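Local coordinates for protein transcriptional regulator, MerR-family (Cupriavidus metallidurans CH34, PDB 5GPE) that selectively recognises lead(II) and, as a MerR-family metalloregulator, acts as a dimeric transcription activator that probably binds DNA through its winged helix-turn-helix domains, at the interface of chains A and B. Coordinates in Å, arbitrary orientation; residue numbers count along the deposited sequence, not the author numbering. Chains: chain A/B, Transcriptional regulator, MerR-family.

Contact 1: the interface of chains A and B. Residues chain A 70-71, 73-78, 81; chain B 113, 117-120, 122, 125.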
loop_
_atom_site.group_PDB
_atom_site.type_symbol
_atom_site.label_atom_id
_atom_site.label_comp_id
_atom_site.label_asym_id
_atom_site.label_seq_id
_atom_site.Cartn_x
_atom_site.Cartn_y
_atom_site.Cartn_z
ATOM N N LEU A 70 -11.942 18.654 -14.480
ATOM C CA LEU A 70 -13.260 19.218 -14.161
ATOM C C LEU A 70 -13.146 20.655 -13.661
ATOM O O LEU A 70 -13.945 21.493 -14.036
ATOM C CB LEU A 70 -14.013 18.327 -13.168
ATOM C CG LEU A 70 -14.466 17.007 -13.810
ATOM C CD1 LEU A 70 -14.672 15.914 -12.775
ATOM C CD2 LEU A 70 -15.714 17.207 -14.667
ATOM N N ARG A 71 -12.160 20.920 -12.815
ATOM C CA ARG A 71 -11.895 22.276 -12.310
ATOM C C ARG A 71 -11.570 23.257 -13.449
ATOM O O ARG A 71 -12.044 24.392 -13.445
ATOM C CB ARG A 71 -10.754 22.225 -11.296
ATOM C CG ARG A 71 -10.276 23.546 -10.739
ATOM C CD ARG A 71 -9.210 23.328 -9.667
ATOM N NE ARG A 71 -8.114 24.312 -9.731
ATOM C CZ ARG A 71 -7.769 25.196 -8.793
ATOM N NH1 ARG A 71 -8.424 25.292 -7.634
ATOM N NH2 ARG A 71 -6.738 25.995 -9.030
ATOM N N ARG A 73 -12.779 23.211 -16.373
ATOM C CA ARG A 73 -13.956 23.321 -17.239
ATOM C C ARG A 73 -15.171 23.602 -16.373
ATOM O O ARG A 73 -15.974 22.700 -16.111
ATOM C CB ARG A 73 -14.137 22.026 -18.019
ATOM C CG ARG A 73 -12.996 21.904 -18.997
ATOM C CD ARG A 73 -12.996 20.632 -19.812
ATOM N NE ARG A 73 -11.836 20.478 -20.703
ATOM C CZ ARG A 73 -10.608 20.076 -20.347
ATOM N NH1 ARG A 73 -10.300 19.793 -19.079
ATOM N NH2 ARG A 73 -9.658 19.967 -21.274
ATOM N N PRO A 74 -15.298 24.852 -15.902
ATOM C CA PRO A 74 -16.359 25.212 -14.959
ATOM C C PRO A 74 -17.787 25.001 -15.477
ATOM O O PRO A 74 -18.705 24.867 -14.675
ATOM C CB PRO A 74 -16.088 26.700 -14.668
ATOM C CG PRO A 74 -15.148 27.162 -15.731
ATOM C CD PRO A 74 -14.362 25.967 -16.149
ATOM N N GLU A 75 -17.958 24.953 -16.797
ATOM C CA GLU A 75 -19.271 24.737 -17.425
ATOM C C GLU A 75 -19.792 23.295 -17.353
ATOM O O GLU A 75 -20.980 23.083 -17.601
ATOM C CB GLU A 75 -19.242 25.224 -18.905
ATOM C CG GLU A 75 -18.553 24.305 -19.932
ATOM C CD GLU A 75 -17.017 24.284 -19.866
ATOM O OE1 GLU A 75 -16.414 24.979 -19.015
ATOM O OE2 GLU A 75 -16.400 23.522 -20.646
ATOM N N LEU A 76 -18.916 22.323 -17.060
ATOM C CA LEU A 76 -19.302 20.888 -17.031
ATOM C C LEU A 76 -20.019 20.509 -15.748
ATOM O O LEU A 76 -19.829 21.139 -14.710
ATOM C CB LEU A 76 -18.082 19.973 -17.178
ATOM C CG LEU A 76 -17.256 20.075 -18.463
ATOM C CD1 LEU A 76 -16.017 19.199 -18.381
ATOM C CD2 LEU A 76 -18.088 19.720 -19.687
ATOM N N GLY A 77 -20.886 19.500 -15.835
ATOM C CA GLY A 77 -21.613 19.022 -14.678
ATOM C C GLY A 77 -20.628 18.470 -13.679
ATOM O O GLY A 77 -19.591 17.921 -14.075
ATOM N N CYS A 78 -20.930 18.624 -12.392
ATOM C CA CYS A 78 -20.031 18.119 -11.345
ATOM C C CYS A 78 -20.453 16.787 -10.688
ATOM O O CYS A 78 -19.814 16.356 -9.726
ATOM C CB CYS A 78 -19.782 19.188 -10.286
ATOM S SG CYS A 78 -21.166 19.457 -9.155
ATOM N N VAL A 81 -17.833 14.244 -9.852
ATOM C CA VAL A 81 -17.018 14.547 -8.671
ATOM C C VAL A 81 -17.589 13.813 -7.446
ATOM O O VAL A 81 -16.835 13.219 -6.683
ATOM C CB VAL A 81 -16.908 16.075 -8.391
ATOM C CG1 VAL A 81 -16.139 16.344 -7.099
ATOM C CG2 VAL A 81 -16.203 16.812 -9.530
ATOM N N CYS B 113 -21.454 18.848 -1.341
ATOM C CA CYS B 113 -22.148 19.030 -2.626
ATOM C C CYS B 113 -23.433 18.197 -2.628
ATOM O O CYS B 113 -23.404 17.051 -2.263
ATOM C CB CYS B 113 -21.205 18.716 -3.790
ATOM S SG CYS B 113 -21.661 19.498 -5.380
ATOM N N ARG B 117 -25.402 20.453 -9.987
ATOM C CA ARG B 117 -24.550 21.636 -10.029
ATOM C C ARG B 117 -23.551 21.526 -11.158
ATOM O O ARG B 117 -23.321 20.459 -11.702
ATOM C CB ARG B 117 -23.761 21.816 -8.735
ATOM C CG ARG B 117 -24.565 22.266 -7.544
ATOM C CD ARG B 117 -23.631 22.637 -6.406
ATOM N NE ARG B 117 -24.226 22.376 -5.098
ATOM C CZ ARG B 117 -23.681 22.706 -3.926
ATOM N NH1 ARG B 117 -22.502 23.326 -3.865
ATOM N NH2 ARG B 117 -24.327 22.416 -2.801
ATOM N N THR B 118 -22.933 22.657 -11.451
ATOM C CA THR B 118 -21.831 22.734 -12.382
ATOM C C THR B 118 -20.521 22.687 -11.601
ATOM O O THR B 118 -20.489 22.904 -10.377
ATOM C CB THR B 118 -21.855 24.045 -13.171
ATOM O OG1 THR B 118 -21.696 25.135 -12.257
ATOM C CG2 THR B 118 -23.169 24.197 -13.923
ATOM N N SER B 119 -19.452 22.397 -12.332
ATOM C CA SER B 119 -18.089 22.380 -11.795
ATOM C C SER B 119 -17.731 23.696 -11.107
ATOM O O SER B 119 -17.140 23.692 -10.030
ATOM C CB SER B 119 -17.093 22.075 -12.915
ATOM O OG SER B 119 -15.769 22.335 -12.499
ATOM N N ARG B 120 -18.124 24.810 -11.717
ATOM C CA ARG B 120 -17.930 26.148 -11.113
ATOM C C ARG B 120 -18.500 26.249 -9.687
ATOM O O ARG B 120 -17.902 26.875 -8.834
ATOM C CB ARG B 120 -18.569 27.236 -11.987
ATOM C CG ARG B 120 -18.232 28.651 -11.552
ATOM C CD ARG B 120 -18.964 29.679 -12.397
ATOM N NE ARG B 120 -18.748 29.567 -13.851
ATOM C CZ ARG B 120 -17.676 30.030 -14.519
ATOM N NH1 ARG B 120 -16.663 30.666 -13.907
ATOM N NH2 ARG B 120 -17.614 29.855 -15.838
ATOM N N CYS B 122 -19.395 23.527 -7.753
ATOM C CA CYS B 122 -19.186 22.280 -7.019
ATOM C C CYS B 122 -18.597 22.503 -5.608
ATOM O O CYS B 122 -17.518 23.066 -5.455
ATOM C CB CYS B 122 -18.302 21.327 -7.830
ATOM S SG CYS B 122 -17.922 19.803 -6.963
ATOM N N LEU B 125 -15.094 20.634 -5.173
ATOM C CA LEU B 125 -14.005 21.346 -5.862
ATOM C C LEU B 125 -13.697 22.663 -5.183
ATOM O O LEU B 125 -12.534 23.028 -5.036
ATOM C CB LEU B 125 -14.324 21.586 -7.346
ATOM C CG LEU B 125 -14.404 20.334 -8.233
ATOM C CD1 LEU B 125 -14.787 20.745 -9.644
ATOM C CD2 LEU B 125 -13.102 19.532 -8.240
#
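The lead(II) site of this MerR-family regulator is built at the dimer interface, where the metal-binding loop of one chain meets the start of the long dimerisation helix of the other. A:Cys78, just ahead of helix 79-111 of chain A, faces B:Cys113 and B:Cys122, both of which bind lead. Backbone hydrogen bonds fix the loop in register, with A:Gly77 and B:Thr118 forming an antiparallel bridge. A:Cys78 N donates to B:Arg117 O over 3.1 Å from above the carbonyl plane, whereas B:Ser119 N meets A:Leu76 O at 2.7 Å nearly along the C=O axis. B:Arg120 N uses an in-plane lone pair of A:Pro74 O, 3.0 Å away. With its OG anti to the backbone N (chi1 167°), B:Ser119 reaches A:Leu70 O, in the last turn of helix 61-71, at 2.5 Å and from above the carbonyl plane. Beside these bonds the A:Pro74 ring lies against the B:Arg120 guanidinium, its CB 3.6 Å above the centre of that plane; the arginine bends at chi3 to fold over the proline. The sulfur of A:Cys78 sits in the crowded position between backbone N and carbonyl carbon (chi1 75°), which points SG towards B:Cys113 SG, 3.8 Å away. B:Cys122 SG, anti to its own backbone N, accepts a nearly straight bond from B:Leu125 N at 3.4 Å, 176° at the hydrogen.

Contact 2: the interface of chains A and B. Residues chain A 54, 57, 59, 67, 81-82, 85, 89; chain B 106, 109-110, 124, 128.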
loop_
_atom_site.group_PDB
_atom_site.type_symbol
_atom_site.label_atom_id
_atom_site.label_comp_id
_atom_site.label_asym_id
_atom_site.label_seq_id
_atom_site.Cartn_x
_atom_site.Cartn_y
_atom_site.Cartn_z
ATOM N N CYS A 54 -5.820 17.312 -2.092
ATOM C CA CYS A 54 -6.307 16.049 -2.646
ATOM C C CYS A 54 -5.491 14.852 -2.174
ATOM O O CYS A 54 -6.041 13.843 -1.766
ATOM C CB CYS A 54 -6.278 16.086 -4.165
ATOM S SG CYS A 54 -7.486 17.177 -4.912
ATOM N N LYS A 57 -6.217 13.772 1.265
ATOM C CA LYS A 57 -7.452 12.983 1.343
ATOM C C LYS A 57 -7.335 11.644 0.600
ATOM O O LYS A 57 -8.344 11.088 0.153
ATOM C CB LYS A 57 -8.639 13.812 0.851
ATOM C CG LYS A 57 -8.942 14.971 1.806
ATOM C CD LYS A 57 -9.933 15.953 1.241
ATOM C CE LYS A 57 -9.934 17.265 2.016
ATOM N NZ LYS A 57 -10.340 17.104 3.443
ATOM N N MET A 59 -6.237 10.744 -2.288
ATOM C CA MET A 59 -6.489 10.654 -3.724
ATOM C C MET A 59 -5.240 10.282 -4.521
ATOM O O MET A 59 -4.158 10.794 -4.293
ATOM C CB MET A 59 -7.086 11.942 -4.266
ATOM C CG MET A 59 -8.529 12.055 -3.849
ATOM S SD MET A 59 -9.325 13.597 -4.230
ATOM C CE MET A 59 -10.982 13.105 -3.769
ATOM N N LEU A 67 -10.100 15.359 -11.331
ATOM C CA LEU A 67 -10.647 16.523 -10.629
ATOM C C LEU A 67 -10.139 17.830 -11.252
ATOM O O LEU A 67 -10.915 18.768 -11.414
ATOM C CB LEU A 67 -10.309 16.480 -9.143
ATOM C CG LEU A 67 -10.984 15.406 -8.305
ATOM C CD1 LEU A 67 -10.359 15.399 -6.922
ATOM C CD2 LEU A 67 -12.471 15.619 -8.187
ATOM N N VAL A 81 -17.833 14.244 -9.852
ATOM C CA VAL A 81 -17.018 14.547 -8.671
ATOM C C VAL A 81 -17.589 13.813 -7.446
ATOM O O VAL A 81 -16.835 13.219 -6.683
ATOM C CB VAL A 81 -16.908 16.075 -8.391
ATOM C CG1 VAL A 81 -16.139 16.344 -7.099
ATOM C CG2 VAL A 81 -16.203 16.812 -9.530
ATOM N N ASN A 82 -18.905 13.894 -7.269
ATOM C CA ASN A 82 -19.620 13.185 -6.193
ATOM C C ASN A 82 -19.390 11.677 -6.289
ATOM O O ASN A 82 -19.110 11.034 -5.290
ATOM C CB ASN A 82 -21.141 13.454 -6.235
ATOM C CG ASN A 82 -21.514 14.891 -5.867
ATOM O OD1 ASN A 82 -20.878 15.510 -5.026
ATOM N ND2 ASN A 82 -22.556 15.419 -6.505
ATOM N N VAL A 85 -15.799 10.667 -5.159
ATOM C CA VAL A 85 -15.670 10.649 -3.705
ATOM C C VAL A 85 -16.444 9.468 -3.100
ATOM O O VAL A 85 -15.954 8.827 -2.194
ATOM C CB VAL A 85 -16.113 11.978 -3.077
ATOM C CG1 VAL A 85 -16.112 11.893 -1.565
ATOM C CG2 VAL A 85 -15.183 13.103 -3.538
ATOM N N ILE A 89 -14.887 6.453 -0.797
ATOM C CA ILE A 89 -15.462 6.078 0.498
ATOM C C ILE A 89 -15.764 4.564 0.542
ATOM O O ILE A 89 -15.408 3.885 1.514
ATOM C CB ILE A 89 -16.735 6.893 0.801
ATOM C CG1 ILE A 89 -16.375 8.348 1.109
ATOM C CG2 ILE A 89 -17.513 6.304 1.967
ATOM C CD1 ILE A 89 -17.558 9.293 1.049
ATOM N N LEU B 106 -13.724 12.062 4.268
ATOM C CA LEU B 106 -14.316 11.946 2.935
ATOM C C LEU B 106 -15.840 12.088 2.968
ATOM O O LEU B 106 -16.417 12.672 2.065
ATOM C CB LEU B 106 -13.914 10.621 2.278
ATOM C CG LEU B 106 -12.439 10.482 1.903
ATOM C CD1 LEU B 106 -12.120 9.048 1.488
ATOM C CD2 LEU B 106 -12.042 11.420 0.779
ATOM N N LEU B 109 -16.475 15.739 3.113
ATOM C CA LEU B 109 -16.244 16.274 1.771
ATOM C C LEU B 109 -17.475 16.046 0.888
ATOM O O LEU B 109 -17.977 16.979 0.271
ATOM C CB LEU B 109 -14.989 15.650 1.142
ATOM C CG LEU B 109 -14.507 16.251 -0.187
ATOM C CD1 LEU B 109 -14.112 17.723 -0.027
ATOM C CD2 LEU B 109 -13.348 15.440 -0.751
ATOM N N ARG B 110 -17.971 14.803 0.867
ATOM C CA ARG B 110 -19.138 14.460 0.056
ATOM C C ARG B 110 -20.378 15.299 0.397
ATOM O O ARG B 110 -21.138 15.668 -0.508
ATOM C CB ARG B 110 -19.460 12.967 0.200
ATOM C CG ARG B 110 -20.674 12.472 -0.576
ATOM C CD ARG B 110 -20.529 12.659 -2.078
ATOM N NE ARG B 110 -21.759 12.301 -2.793
ATOM C CZ ARG B 110 -22.817 13.089 -2.959
ATOM N NH1 ARG B 110 -22.855 14.331 -2.476
ATOM N NH2 ARG B 110 -23.854 12.637 -3.635
ATOM N N ILE B 124 -17.420 20.343 -3.497
ATOM C CA ILE B 124 -16.207 19.549 -3.299
ATOM C C ILE B 124 -14.992 20.259 -3.902
ATOM O O ILE B 124 -13.977 20.424 -3.231
ATOM C CB ILE B 124 -16.364 18.109 -3.850
ATOM C CG1 ILE B 124 -17.390 17.341 -3.007
ATOM C CG2 ILE B 124 -15.030 17.353 -3.836
ATOM C CD1 ILE B 124 -17.961 16.103 -3.685
ATOM N N LEU B 128 -11.739 22.183 -1.938
ATOM C CA LEU B 128 -10.343 21.820 -2.227
ATOM C C LEU B 128 -9.518 22.986 -2.784
ATOM O O LEU B 128 -8.294 22.913 -2.825
ATOM C CB LEU B 128 -10.287 20.658 -3.209
ATOM C CG LEU B 128 -10.852 19.335 -2.683
ATOM C CD1 LEU B 128 -11.050 18.359 -3.838
ATOM C CD2 LEU B 128 -9.958 18.750 -1.597
#
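Apolar packing dominates this part of the MerR-family dimer, in which the C-terminal end of the long helix 79-111 of chain B and its short helix 123-128 lie against chain A, between the start of its own long helix and helices 42-56 and 61-71 with the loop between them. A:Val85 stands at the centre. Its CG1, anti to the backbone N, rests near B:Leu106 O and the B:Arg110 CB methylene, while CG2, beside the backbone N, meets B:Ile124 CD1 tip to tip at 4.1 Å. The A:Val85 side chain crosses that of B:Leu109 at about a right angle, with CG2 against B:Leu109 CD2. One turn further along, A:Ile89 sets CG1 against B:Leu106 CB at 3.5 Å. On the short helix, B:Ile124 slides past A:Val81 in the opposite direction, with CG2 3.6 Å from A:Val81 CG1. The B:Ile124 and A:Asn82 side chains cross obliquely, CD1 lying 3.3 Å from A:Asn82 OD1. B:Leu128 forks between two partners: CD1 touches A:Cys54 SG at 3.9 Å, and CD2 meets the aliphatic end of A:Lys57 tip to tip, 3.9 Å from CE.

Stacking of flat polar groups is the second kind of contact. The B:Arg110 guanidinium lies almost parallel to the A:Asn82 amide, their planes 15° apart, with A:Asn82 CG 3.6 Å above the guanidinium centre. Extension from the backbone (chi1 179°) followed by a bend at chi2 (61°) brings the arginine over the amide.

Contact 3: the interface of chains A and B. Residues chain A 58, 88, 92, 95-96; chain B 99-100, 102-103, 106.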
loop_
_atom_site.group_PDB
_atom_site.type_symbol
_atom_site.label_atom_id
_atom_site.label_comp_id
_atom_site.label_asym_id
_atom_site.label_seq_id
_atom_site.Cartn_x
_atom_site.Cartn_y
_atom_site.Cartn_z
ATOM N N ASP A 58 -6.110 11.141 0.458
ATOM C CA ASP A 58 -5.832 9.781 -0.066
ATOM C C ASP A 58 -6.088 9.636 -1.575
ATOM O O ASP A 58 -6.145 8.532 -2.095
ATOM C CB ASP A 58 -6.665 8.739 0.714
ATOM C CG ASP A 58 -6.192 7.310 0.509
ATOM O OD1 ASP A 58 -4.991 7.060 0.687
ATOM O OD2 ASP A 58 -7.045 6.429 0.173
ATOM N N HIS A 88 -14.482 6.344 -3.575
ATOM C CA HIS A 88 -13.347 6.314 -2.668
ATOM C C HIS A 88 -13.769 5.900 -1.260
ATOM O O HIS A 88 -13.098 5.104 -0.617
ATOM C CB HIS A 88 -12.621 7.674 -2.617
ATOM C CG HIS A 88 -11.192 7.543 -2.239
ATOM N ND1 HIS A 88 -10.176 7.653 -3.160
ATOM C CD2 HIS A 88 -10.608 7.214 -1.067
ATOM C CE1 HIS A 88 -9.023 7.428 -2.567
ATOM N NE2 HIS A 88 -9.255 7.173 -1.292
ATOM N N VAL A 92 -12.488 2.591 0.927
ATOM C CA VAL A 92 -11.954 2.681 2.269
ATOM C C VAL A 92 -12.724 1.773 3.244
ATOM O O VAL A 92 -12.122 1.137 4.109
ATOM C CB VAL A 92 -11.938 4.150 2.766
ATOM C CG1 VAL A 92 -11.587 4.238 4.241
ATOM C CG2 VAL A 92 -10.919 4.948 1.964
ATOM N N LYS A 95 -11.645 -1.821 2.695
ATOM C CA LYS A 95 -10.299 -1.985 3.257
ATOM C C LYS A 95 -10.340 -2.122 4.787
ATOM O O LYS A 95 -9.646 -2.958 5.340
ATOM C CB LYS A 95 -9.376 -0.832 2.825
ATOM C CG LYS A 95 -7.943 -0.970 3.291
ATOM C CD LYS A 95 -7.230 -2.167 2.659
ATOM C CE LYS A 95 -5.899 -2.455 3.366
ATOM N NZ LYS A 95 -4.873 -1.408 3.076
ATOM N N MET A 96 -11.189 -1.340 5.449
ATOM C CA MET A 96 -11.358 -1.440 6.911
ATOM C C MET A 96 -11.860 -2.836 7.359
ATOM O O MET A 96 -11.387 -3.398 8.365
ATOM C CB MET A 96 -12.277 -0.343 7.443
ATOM C CG MET A 96 -11.552 1.001 7.542
ATOM S SD MET A 96 -12.510 2.356 8.228
ATOM C CE MET A 96 -13.772 2.555 6.968
ATOM N N LEU B 99 -7.441 5.035 8.746
ATOM C CA LEU B 99 -8.495 4.818 7.734
ATOM C C LEU B 99 -9.892 5.254 8.151
ATOM O O LEU B 99 -10.638 5.804 7.338
ATOM C CB LEU B 99 -8.566 3.359 7.291
ATOM C CG LEU B 99 -7.454 2.890 6.370
ATOM C CD1 LEU B 99 -7.677 1.412 6.080
ATOM C CD2 LEU B 99 -7.384 3.660 5.064
ATOM N N ARG B 100 -10.261 5.018 9.410
ATOM C CA ARG B 100 -11.561 5.465 9.888
ATOM C C ARG B 100 -11.640 6.997 9.858
ATOM O O ARG B 100 -12.661 7.576 9.447
ATOM C CB ARG B 100 -11.860 4.939 11.290
ATOM C CG ARG B 100 -13.168 5.433 11.889
ATOM C CD ARG B 100 -14.289 4.934 10.996
ATOM N NE ARG B 100 -14.408 3.463 11.108
ATOM C CZ ARG B 100 -15.218 2.688 10.399
ATOM N NH1 ARG B 100 -16.045 3.207 9.507
ATOM N NH2 ARG B 100 -15.230 1.378 10.613
ATOM N N LEU B 102 -9.972 8.881 7.857
ATOM C CA LEU B 102 -10.059 9.221 6.433
ATOM C C LEU B 102 -11.493 9.086 5.924
ATOM O O LEU B 102 -11.993 9.970 5.226
ATOM C CB LEU B 102 -9.105 8.372 5.601
ATOM C CG LEU B 102 -9.212 8.485 4.080
ATOM C CD1 LEU B 102 -8.871 9.909 3.625
ATOM C CD2 LEU B 102 -8.308 7.457 3.413
ATOM N N GLU B 103 -12.150 7.981 6.289
ATOM C CA GLU B 103 -13.554 7.770 5.930
ATOM C C GLU B 103 -14.445 8.940 6.380
ATOM O O GLU B 103 -15.218 9.467 5.582
ATOM C CB GLU B 103 -14.101 6.476 6.532
ATOM C CG GLU B 103 -15.500 6.125 6.019
ATOM C CD GLU B 103 -16.456 5.574 7.088
ATOM O OE1 GLU B 103 -16.261 5.939 8.257
ATOM O OE2 GLU B 103 -17.457 4.851 6.800
ATOM N N LEU B 106 -13.724 12.062 4.268
ATOM C CA LEU B 106 -14.316 11.946 2.935
ATOM C C LEU B 106 -15.840 12.088 2.968
ATOM O O LEU B 106 -16.417 12.672 2.065
ATOM C CB LEU B 106 -13.914 10.621 2.278
ATOM C CG LEU B 106 -12.439 10.482 1.903
ATOM C CD1 LEU B 106 -12.120 9.048 1.488
ATOM C CD2 LEU B 106 -12.042 11.420 0.779
#
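In the antiparallel coiled coil that joins the two subunits of this MerR-type dimer, helix 79-111 of chain A packs along its counterpart in chain B. Apolar contacts run along the seam. A:Val92 points CG1 at the backbone of the partner, 3.6 Å from B:Leu99 O, and turns CG2 towards B:Leu102 CD2. A:Met96 slides past B:Leu99 in the opposite direction, its CG 3.8 Å from B:Leu99 CB, while the B:Leu99 side chain crosses that of A:Lys95 at about a right angle, setting CD1 against CG. B:Leu102, with CG anti to the backbone N (chi1 172°), reaches beyond the seam to the loop between helices 42-56 and 61-71, placing CD2 3.4 Å from A:Asp58 CB. Further along, B:Leu106 CD1 touches the imidazole carbon A:His88 CD2 at 3.5 Å.

Sulfur-over-guanidinium packing forms a second class. A:Met96 carries SD to a point 3.5 Å above the centre of the B:Arg100 guanidinium, and its bend at chi3 (-66°) turns the CE methyl towards NH1 and B:Glu103.

Polar bonds within each chain hold the contacting groups in place. B:Arg100 NH1 forms a salt bridge with B:Glu103 OE1, which lies in the guanidinium plane and could thereby restrain the flat group under the sulfur. In chain A a bond links the loop to helix 79-111: A:His88 NE2 donates in its ring plane to the anti lone pair of A:Asp58 OD2 at 2.8 Å.

The three contacts follow one another along the dimer. The C-alpha centres of contact 1 and contact 2 are about 13 Å apart, those of contact 2 and contact 3 about 11 Å, and those of contact 1 and contact 3 about 24 Å. The two copies of helix 79-111, one from each chain, connect the series: A:Val81, near the start of one, belongs to contacts 1 and 2, and B:Leu106, near the end of the other, to contacts 2 and 3. Two-fold symmetry repeats the series with the chains exchanged. This arrangement could let lead binding influence the placement of the DNA-binding domains, although this structure alone does not show that movement.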